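Local coordinates for protein glucokinase (Thermus thermophilus, PDB 3VOV) that catalyses the phosphorylation of hexoses, probably including glucose, as a zinc-binding sugar kinase of the ROK family, at residues Val17-Lys21 with Ala290-Tyr294; Gly35-Ala40 with Ile82-Phe88; Glu124-Leu128 with Gly139-Gly144. The contacts are given in a common frame with arbitrary orientation. Residue numbers count along the deposited sequence, not the author numbering.

Interaction 1: residues Val17-Lys21 with Ala290-Tyr294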
loop_
_atom_site.group_PDB
_atom_site.type_symbol
_atom_site.label_atom_id
_atom_site.label_comp_id
_atom_site.label_asym_id
_atom_site.label_seq_id
_atom_site.Cartn_x
_atom_site.Cartn_y
_atom_site.Cartn_z
ATOM N N VAL B 17 -21.522 42.784 4.837
ATOM C CA VAL B 17 -22.407 42.714 6.003
ATOM C C VAL B 17 -23.286 41.490 5.818
ATOM O O VAL B 17 -23.601 41.131 4.680
ATOM C CB VAL B 17 -23.262 44.018 6.182
ATOM C CG1 VAL B 17 -24.235 43.895 7.340
ATOM C CG2 VAL B 17 -22.343 45.250 6.411
ATOM N N PHE B 18 -23.600 40.809 6.907
ATOM C CA PHE B 18 -24.261 39.532 6.842
ATOM C C PHE B 18 -25.286 39.560 7.939
ATOM O O PHE B 18 -24.976 40.012 9.031
ATOM C CB PHE B 18 -23.248 38.420 7.140
ATOM C CG PHE B 18 -23.831 37.039 7.200
ATOM C CD1 PHE B 18 -24.277 36.409 6.037
ATOM C CD2 PHE B 18 -23.913 36.355 8.418
ATOM C CE1 PHE B 18 -24.801 35.131 6.092
ATOM C CE2 PHE B 18 -24.385 35.089 8.487
ATOM C CZ PHE B 18 -24.864 34.447 7.303
ATOM N N ASP B 19 -26.477 39.017 7.687
ATOM C CA ASP B 19 -27.544 39.112 8.694
ATOM C C ASP B 19 -27.897 37.803 9.385
ATOM O O ASP B 19 -28.887 37.737 10.158
ATOM C CB ASP B 19 -28.788 39.734 8.077
ATOM C CG ASP B 19 -29.448 38.824 7.046
ATOM O OD1 ASP B 19 -29.074 37.624 6.922
ATOM O OD2 ASP B 19 -30.356 39.321 6.355
ATOM N N GLY B 20 -27.073 36.776 9.156
ATOM C CA GLY B 20 -27.300 35.460 9.741
ATOM C C GLY B 20 -27.742 34.492 8.662
ATOM O O GLY B 20 -27.560 33.268 8.817
ATOM N N LYS B 21 -28.250 35.032 7.542
ATOM C CA LYS B 21 -28.705 34.200 6.402
ATOM C C LYS B 21 -28.199 34.720 5.075
ATOM O O LYS B 21 -27.896 33.933 4.210
ATOM C CB LYS B 21 -30.255 34.113 6.333
ATOM C CG LYS B 21 -30.920 33.188 7.401
ATOM C CD LYS B 21 -30.206 31.792 7.497
ATOM C CE LYS B 21 -31.102 30.635 8.012
ATOM N NZ LYS B 21 -30.226 29.401 8.237
ATOM N N ALA B 290 -18.314 35.264 7.793
ATOM C CA ALA B 290 -19.391 35.996 8.434
ATOM C C ALA B 290 -20.098 35.125 9.460
ATOM O O ALA B 290 -20.367 35.568 10.561
ATOM C CB ALA B 290 -20.377 36.544 7.380
ATOM N N LEU B 291 -20.421 33.881 9.098
ATOM C CA LEU B 291 -21.079 32.994 10.047
ATOM C C LEU B 291 -20.261 32.714 11.285
ATOM O O LEU B 291 -20.803 32.546 12.397
ATOM C CB LEU B 291 -21.398 31.669 9.405
ATOM C CG LEU B 291 -22.660 31.577 8.586
ATOM C CD1 LEU B 291 -22.458 30.337 7.673
ATOM C CD2 LEU B 291 -23.870 31.416 9.536
ATOM N N THR B 292 -18.952 32.651 11.114
ATOM C CA THR B 292 -18.058 32.536 12.281
ATOM C C THR B 292 -18.361 33.609 13.307
ATOM O O THR B 292 -18.618 33.308 14.477
ATOM C CB THR B 292 -16.544 32.520 11.829
ATOM O OG1 THR B 292 -16.356 31.393 10.985
ATOM C CG2 THR B 292 -15.567 32.423 13.006
ATOM N N ALA B 293 -18.331 34.869 12.878
ATOM C CA ALA B 293 -18.594 35.991 13.807
ATOM C C ALA B 293 -20.055 35.951 14.313
ATOM O O ALA B 293 -20.351 36.234 15.482
ATOM C CB ALA B 293 -18.304 37.344 13.094
ATOM N N TYR B 294 -20.978 35.630 13.425
ATOM C CA TYR B 294 -22.417 35.641 13.766
ATOM C C TYR B 294 -22.725 34.632 14.895
ATOM O O TYR B 294 -23.379 34.949 15.939
ATOM C CB TYR B 294 -23.240 35.334 12.490
ATOM C CG TYR B 294 -24.730 35.344 12.756
ATOM C CD1 TYR B 294 -25.405 34.195 13.167
ATOM C CD2 TYR B 294 -25.445 36.532 12.654
ATOM C CE1 TYR B 294 -26.820 34.234 13.428
ATOM C CE2 TYR B 294 -26.804 36.586 12.916
ATOM C CZ TYR B 294 -27.487 35.452 13.289
ATOM O OH TYR B 294 -28.829 35.595 13.543
#

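Interaction 2: residues Gly35-Ala40 with Ile82-Phe88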
loop_
_atom_site.group_PDB
_atom_site.type_symbol
_atom_site.label_atom_id
_atom_site.label_comp_id
_atom_site.label_asym_id
_atom_site.label_seq_id
_atom_site.Cartn_x
_atom_site.Cartn_y
_atom_site.Cartn_z
ATOM N N GLY B 35 2.545 44.406 2.156
ATOM C CA GLY B 35 2.842 43.806 3.465
ATOM C C GLY B 35 1.694 43.906 4.448
ATOM O O GLY B 35 0.666 44.488 4.141
ATOM N N GLY B 36 1.899 43.354 5.641
ATOM C CA GLY B 36 0.840 43.154 6.604
ATOM C C GLY B 36 0.092 44.397 7.004
ATOM O O GLY B 36 -1.128 44.383 7.101
ATOM N N GLU B 37 0.811 45.493 7.208
ATOM C CA GLU B 37 0.176 46.712 7.664
ATOM C C GLU B 37 -0.801 47.238 6.631
ATOM O O GLU B 37 -1.901 47.670 6.986
ATOM C CB GLU B 37 1.215 47.768 8.088
ATOM C CG GLU B 37 0.639 49.175 8.270
ATOM C CD GLU B 37 1.636 50.166 8.905
ATOM O OE1 GLU B 37 2.467 49.720 9.746
ATOM O OE2 GLU B 37 1.587 51.381 8.559
ATOM N N ARG B 38 -0.417 47.186 5.353
ATOM C CA ARG B 38 -1.307 47.641 4.313
ATOM C C ARG B 38 -2.491 46.680 4.081
ATOM O O ARG B 38 -3.611 47.116 3.815
ATOM C CB ARG B 38 -0.563 47.883 3.009
ATOM C CG ARG B 38 -1.319 48.872 2.150
ATOM C CD ARG B 38 -0.959 50.304 2.529
ATOM N NE ARG B 38 0.438 50.578 2.231
ATOM C CZ ARG B 38 0.898 50.885 1.021
ATOM N NH1 ARG B 38 0.063 50.983 -0.014
ATOM N NH2 ARG B 38 2.198 51.097 0.854
ATOM N N VAL B 39 -2.234 45.377 4.206
ATOM C CA VAL B 39 -3.282 44.373 4.146
ATOM C C VAL B 39 -4.309 44.638 5.242
ATOM O O VAL B 39 -5.523 44.621 5.020
ATOM C CB VAL B 39 -2.713 42.946 4.286
ATOM C CG1 VAL B 39 -3.863 41.902 4.414
ATOM C CG2 VAL B 39 -1.849 42.631 3.062
ATOM N N ALA B 40 -3.824 44.901 6.430
ATOM C CA ALA B 40 -4.716 45.199 7.535
ATOM C C ALA B 40 -5.558 46.453 7.241
ATOM O O ALA B 40 -6.780 46.453 7.504
ATOM C CB ALA B 40 -3.903 45.351 8.818
ATOM N N ILE B 82 0.640 35.692 -0.009
ATOM C CA ILE B 82 0.509 37.060 0.518
ATOM C C ILE B 82 1.766 37.520 1.268
ATOM O O ILE B 82 2.056 37.023 2.359
ATOM C CB ILE B 82 -0.761 37.268 1.395
ATOM C CG1 ILE B 82 -1.977 36.562 0.792
ATOM C CG2 ILE B 82 -1.033 38.763 1.592
ATOM C CD1 ILE B 82 -3.209 36.564 1.673
ATOM N N PRO B 83 2.507 38.486 0.679
ATOM C CA PRO B 83 3.784 39.002 1.197
ATOM C C PRO B 83 3.726 39.586 2.632
ATOM O O PRO B 83 2.829 40.397 2.932
ATOM C CB PRO B 83 4.167 40.079 0.172
ATOM C CG PRO B 83 3.442 39.683 -1.078
ATOM C CD PRO B 83 2.132 39.146 -0.587
ATOM N N GLY B 84 4.662 39.080 3.490
ATOM C CA GLY B 84 4.965 39.519 4.983
ATOM C C GLY B 84 3.388 40.005 5.515
ATOM O O GLY B 84 3.279 40.939 6.333
ATOM N N VAL B 85 2.258 39.254 5.168
ATOM C CA VAL B 85 1.644 38.525 6.383
ATOM C C VAL B 85 2.205 37.366 7.247
ATOM O O VAL B 85 1.408 36.604 7.838
ATOM C CB VAL B 85 0.175 38.244 5.954
ATOM C CG1 VAL B 85 -0.407 39.518 5.336
ATOM C CG2 VAL B 85 0.141 37.144 4.894
ATOM N N GLN B 86 3.529 37.272 7.379
ATOM C CA GLN B 86 4.166 36.238 8.207
ATOM C C GLN B 86 4.145 36.494 9.725
ATOM O O GLN B 86 4.637 37.519 10.218
ATOM C CB GLN B 86 5.602 35.961 7.722
ATOM C CG GLN B 86 5.701 34.811 6.693
ATOM C CD GLN B 86 6.215 33.494 7.303
ATOM O OE1 GLN B 86 5.482 32.488 7.366
ATOM N NE2 GLN B 86 7.482 33.495 7.745
ATOM N N ASP B 87 3.582 35.540 10.464
ATOM C CA ASP B 87 3.379 35.681 11.919
ATOM C C ASP B 87 2.740 37.020 12.257
ATOM O O ASP B 87 2.982 37.582 13.330
ATOM C CB ASP B 87 4.690 35.496 12.699
ATOM C CG ASP B 87 5.226 34.071 12.618
ATOM O OD1 ASP B 87 6.399 33.915 12.191
ATOM O OD2 ASP B 87 4.485 33.119 12.967
ATOM N N PHE B 88 1.907 37.504 11.339
ATOM C CA PHE B 88 1.296 38.808 11.436
ATOM C C PHE B 88 0.049 38.850 12.342
ATOM O O PHE B 88 -0.906 38.110 12.116
ATOM C CB PHE B 88 1.010 39.319 10.038
ATOM C CG PHE B 88 0.584 40.719 10.019
ATOM C CD1 PHE B 88 1.494 41.731 10.276
ATOM C CD2 PHE B 88 -0.741 41.039 9.787
ATOM C CE1 PHE B 88 1.086 43.042 10.288
ATOM C CE2 PHE B 88 -1.139 42.345 9.794
ATOM C CZ PHE B 88 -0.225 43.340 10.048
HETATM O O HOH W 1 1.033 41.985 1.074
#

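Interaction 3: residues Glu124-Leu128 with Gly139-Gly144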
loop_
_atom_site.group_PDB
_atom_site.type_symbol
_atom_site.label_atom_id
_atom_site.label_comp_id
_atom_site.label_asym_id
_atom_site.label_seq_id
_atom_site.Cartn_x
_atom_site.Cartn_y
_atom_site.Cartn_z
ATOM N N GLU B 124 -28.766 19.700 8.400
ATOM C CA GLU B 124 -28.007 18.760 9.237
ATOM C C GLU B 124 -27.579 19.379 10.556
ATOM O O GLU B 124 -27.456 20.601 10.648
ATOM C CB GLU B 124 -26.776 18.246 8.478
ATOM C CG GLU B 124 -27.112 17.538 7.198
ATOM C CD GLU B 124 -28.092 16.390 7.399
ATOM O OE1 GLU B 124 -29.045 16.302 6.592
ATOM O OE2 GLU B 124 -27.899 15.571 8.316
ATOM N N GLU B 125 -27.340 18.503 11.538
ATOM C CA GLU B 125 -26.667 18.817 12.783
ATOM C C GLU B 125 -25.144 18.790 12.628
ATOM O O GLU B 125 -24.449 19.606 13.219
ATOM C CB GLU B 125 -27.029 17.783 13.857
ATOM C CG GLU B 125 -28.447 17.901 14.391
ATOM C CD GLU B 125 -28.718 19.297 14.882
ATOM O OE1 GLU B 125 -28.082 19.681 15.904
ATOM O OE2 GLU B 125 -29.513 20.006 14.215
ATOM N N SER B 126 -24.640 17.820 11.869
ATOM C CA SER B 126 -23.202 17.671 11.673
ATOM C C SER B 126 -22.955 17.454 10.195
ATOM O O SER B 126 -23.807 16.898 9.468
ATOM C CB SER B 126 -22.600 16.537 12.542
ATOM O OG SER B 126 -22.959 15.226 12.064
ATOM N N SER B 127 -21.811 17.929 9.725
ATOM C CA SER B 127 -21.402 17.620 8.380
ATOM C C SER B 127 -19.875 17.614 8.272
ATOM O O SER B 127 -19.141 18.055 9.173
ATOM C CB SER B 127 -22.051 18.574 7.355
ATOM O OG SER B 127 -21.655 19.910 7.607
ATOM N N LEU B 128 -19.412 17.135 7.131
ATOM C CA LEU B 128 -18.005 16.998 6.889
ATOM C C LEU B 128 -17.800 17.536 5.492
ATOM O O LEU B 128 -18.523 17.170 4.574
ATOM C CB LEU B 128 -17.714 15.510 6.963
ATOM C CG LEU B 128 -16.415 14.795 6.720
ATOM C CD1 LEU B 128 -15.748 15.319 5.502
ATOM C CD2 LEU B 128 -15.520 14.754 7.962
ATOM N N GLY B 139 -13.198 20.664 6.545
ATOM C CA GLY B 139 -13.682 21.184 7.809
ATOM C C GLY B 139 -14.700 20.236 8.356
ATOM O O GLY B 139 -15.372 19.535 7.580
ATOM N N VAL B 140 -14.767 20.164 9.692
ATOM C CA VAL B 140 -15.745 19.370 10.391
ATOM C C VAL B 140 -16.648 20.284 11.225
ATOM O O VAL B 140 -16.157 21.102 12.018
ATOM C CB VAL B 140 -15.072 18.343 11.324
ATOM C CG1 VAL B 140 -16.151 17.375 11.849
ATOM C CG2 VAL B 140 -14.010 17.539 10.540
ATOM N N VAL B 141 -17.954 20.122 11.031
ATOM C CA VAL B 141 -18.992 20.930 11.704
ATOM C C VAL B 141 -19.829 19.977 12.546
ATOM O O VAL B 141 -20.448 19.047 12.029
ATOM C CB VAL B 141 -19.884 21.681 10.692
ATOM C CG1 VAL B 141 -20.959 22.553 11.398
ATOM C CG2 VAL B 141 -18.970 22.607 9.784
ATOM N N LEU B 142 -19.757 20.168 13.846
ATOM C CA LEU B 142 -20.562 19.405 14.773
ATOM C C LEU B 142 -21.378 20.300 15.724
ATOM O O LEU B 142 -20.859 21.342 16.114
ATOM C CB LEU B 142 -19.586 18.607 15.693
ATOM C CG LEU B 142 -18.388 17.834 15.087
ATOM C CD1 LEU B 142 -17.411 17.288 16.130
ATOM C CD2 LEU B 142 -18.867 16.702 14.201
ATOM N N GLY B 143 -22.619 19.920 16.123
ATOM C CA GLY B 143 -23.917 20.765 15.793
ATOM C C GLY B 143 -23.474 22.227 15.566
ATOM O O GLY B 143 -23.704 23.100 16.410
ATOM N N GLY B 144 -23.043 22.504 14.336
ATOM C CA GLY B 144 -23.538 23.777 13.720
ATOM C C GLY B 144 -22.268 24.642 13.969
ATOM O O GLY B 144 -22.241 25.785 13.584
#

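Interaction 1: residues Val17-Lys21 with Ala290-Tyr294
Phe-18, at the end of strand 12-18, gives more surface to this contact than any other residue, 78 Å². Its t rotamer (chi1 176°) brings the ring against the helix: CB meets Ala-290 CB at 3.4 Å, CZ reaches Leu-291 CG at 3.8 Å, and CE2 lies 4.2 Å from Tyr-294 CB, which sits at the ring edge. The CA-to-CB bond of Leu-291 points sideways, yet its m,t conformation (chi1 -83°, chi2 160°) brings the branched end nearer the strand. Tyr-294, also t at chi1, swings its ring out over the turn, where Gly-20 CA lies 3.5 Å from the Tyr-294 ring centroid and 16° off the normal, a CH-pi contact over one face. An ideal CB on Gly-20 would come within 2.6 Å of Tyr-294 CZ, and phi/psi of 109/-20 already call for glycine. Asp-19, in the p rotamer, turns away and closes an Asx turn, its OD1 accepting from Lys-21 N at 2.8 Å and also from the backbone N of Arg-22. No hydrogen bond crosses between the segments. Such apolar packing of a C-terminal helix on the five-stranded N-terminal sheet is consistent with the actin-like ATPase fold of ROK kinases.

Interaction 2: residues Gly35-Ala40 with Ile82-Phe88
Ile-82 opens the loop with an apolar touch, its CG2 4.2 Å from Val-39 CG2, beside Leu-8 of strand 3-8, which both side chains contact. At Pro-83 the backbone takes over: Pro-83 O lies 3.5 Å from Gly-35 CA in a CA-H...O contact (166° at the hydrogen), and a water bridges the same Pro-83 O (3.0 Å) to Gly-35 N (3.1 Å). Gly-84 O then accepts from Gly-36 N at 2.9 Å, a weak bond given its 121° angle. These carbonyls meet the N-terminal end of helix 36-54, with Gly-35 as N-cap residue, so the contact joins that helix start to the loop between strand 75-76 and helix 90-98 in the N-terminal part of this ROK-family fold. Val-85 CG1 next approaches Val-39 CG2 at 4.1 Å. Past Asp-87, which with Phe-88 forms a G1 beta bulge opposite Ile-76, the Phe-88 ring packs against the first turn of the helix: Gly-36 CA stands 3.7 Å from the Phe-88 ring centroid, 14° off its normal (CH-pi), while Ala-40 CB touches Phe-88 CE2 at the edge, 4.2 Å away.

Interaction 3: residues Glu124-Leu128 with Gly139-Gly144
Val-141 and Ser-127, with 49 and 48 Å² covered, sit opposite each other as an antiparallel hydrogen-bonded pair, CA atoms 5.3 Å apart. Both bonds of the pair are present: Ser-127 N donates to Val-141 O at 2.9 Å (153°), and Val-141 N donates to Ser-127 O at 3.0 Å (171°). Their side chains share one face of the sheet, Ser-127 OG coming 4.0 Å from Val-141 CB. That face is covered by helix 107-118: Val-141 packs on Ala-112 and His-116, and Ser-127 OG hydrogen-bonds His-116 ND1. Strands 127-132 and 136-142 follow one another through a short turn, so this antiparallel pair is a beta hairpin, part of the second five-stranded mixed sheet of the chain; two such sheets in one chain agree with the two-lobed, actin-like ATPase fold of the ROK family. One residue further along, Leu-128 and Val-140 form the non-hydrogen-bonded pair, CA atoms 4.8 Å apart, with side chains on the other face. Leu-128 points to that face from its CA, but the end of its t,m side chain returns toward the partner strand, setting CD2 4.1 Å from Val-140 CG2. Helix 212-236 closes over this pair, with Phe-236 touching both. In the other direction the hydrogen-bond ladder stops although the backbones stay close: Ser-126 CA makes a CA-H...O contact of 3.1 Å with Val-141 O, while Ser-126 CB lies 4.1 Å from Leu-142 CD2. Here the hairpin reaches a second subunit, where Leu-142 packs on Leu-142 of that chain and Glu-125 on its Glu-150.

Overall arrangement
From the N terminus, Val-17-Lys-21 leaves the first sheet and pairs with helix 284-299, 269 residues further on, so interaction 1 closes a loop spanning most of the chain. Interactions 2 and 3 both fall within that loop, in series and without crossing. Interaction 2 closes first, across 41 residues, tying the start of helix 36-54 to the loop before helix 90-98; interaction 3 then closes a short hairpin of the second sheet. The centres of interactions 2 and 3 lie about 32 Å apart, on opposite sides of the chain's centre. None touch; the nearest atoms of interactions 1 and 3 are about 7 Å apart, and helix 107-118 contacts both.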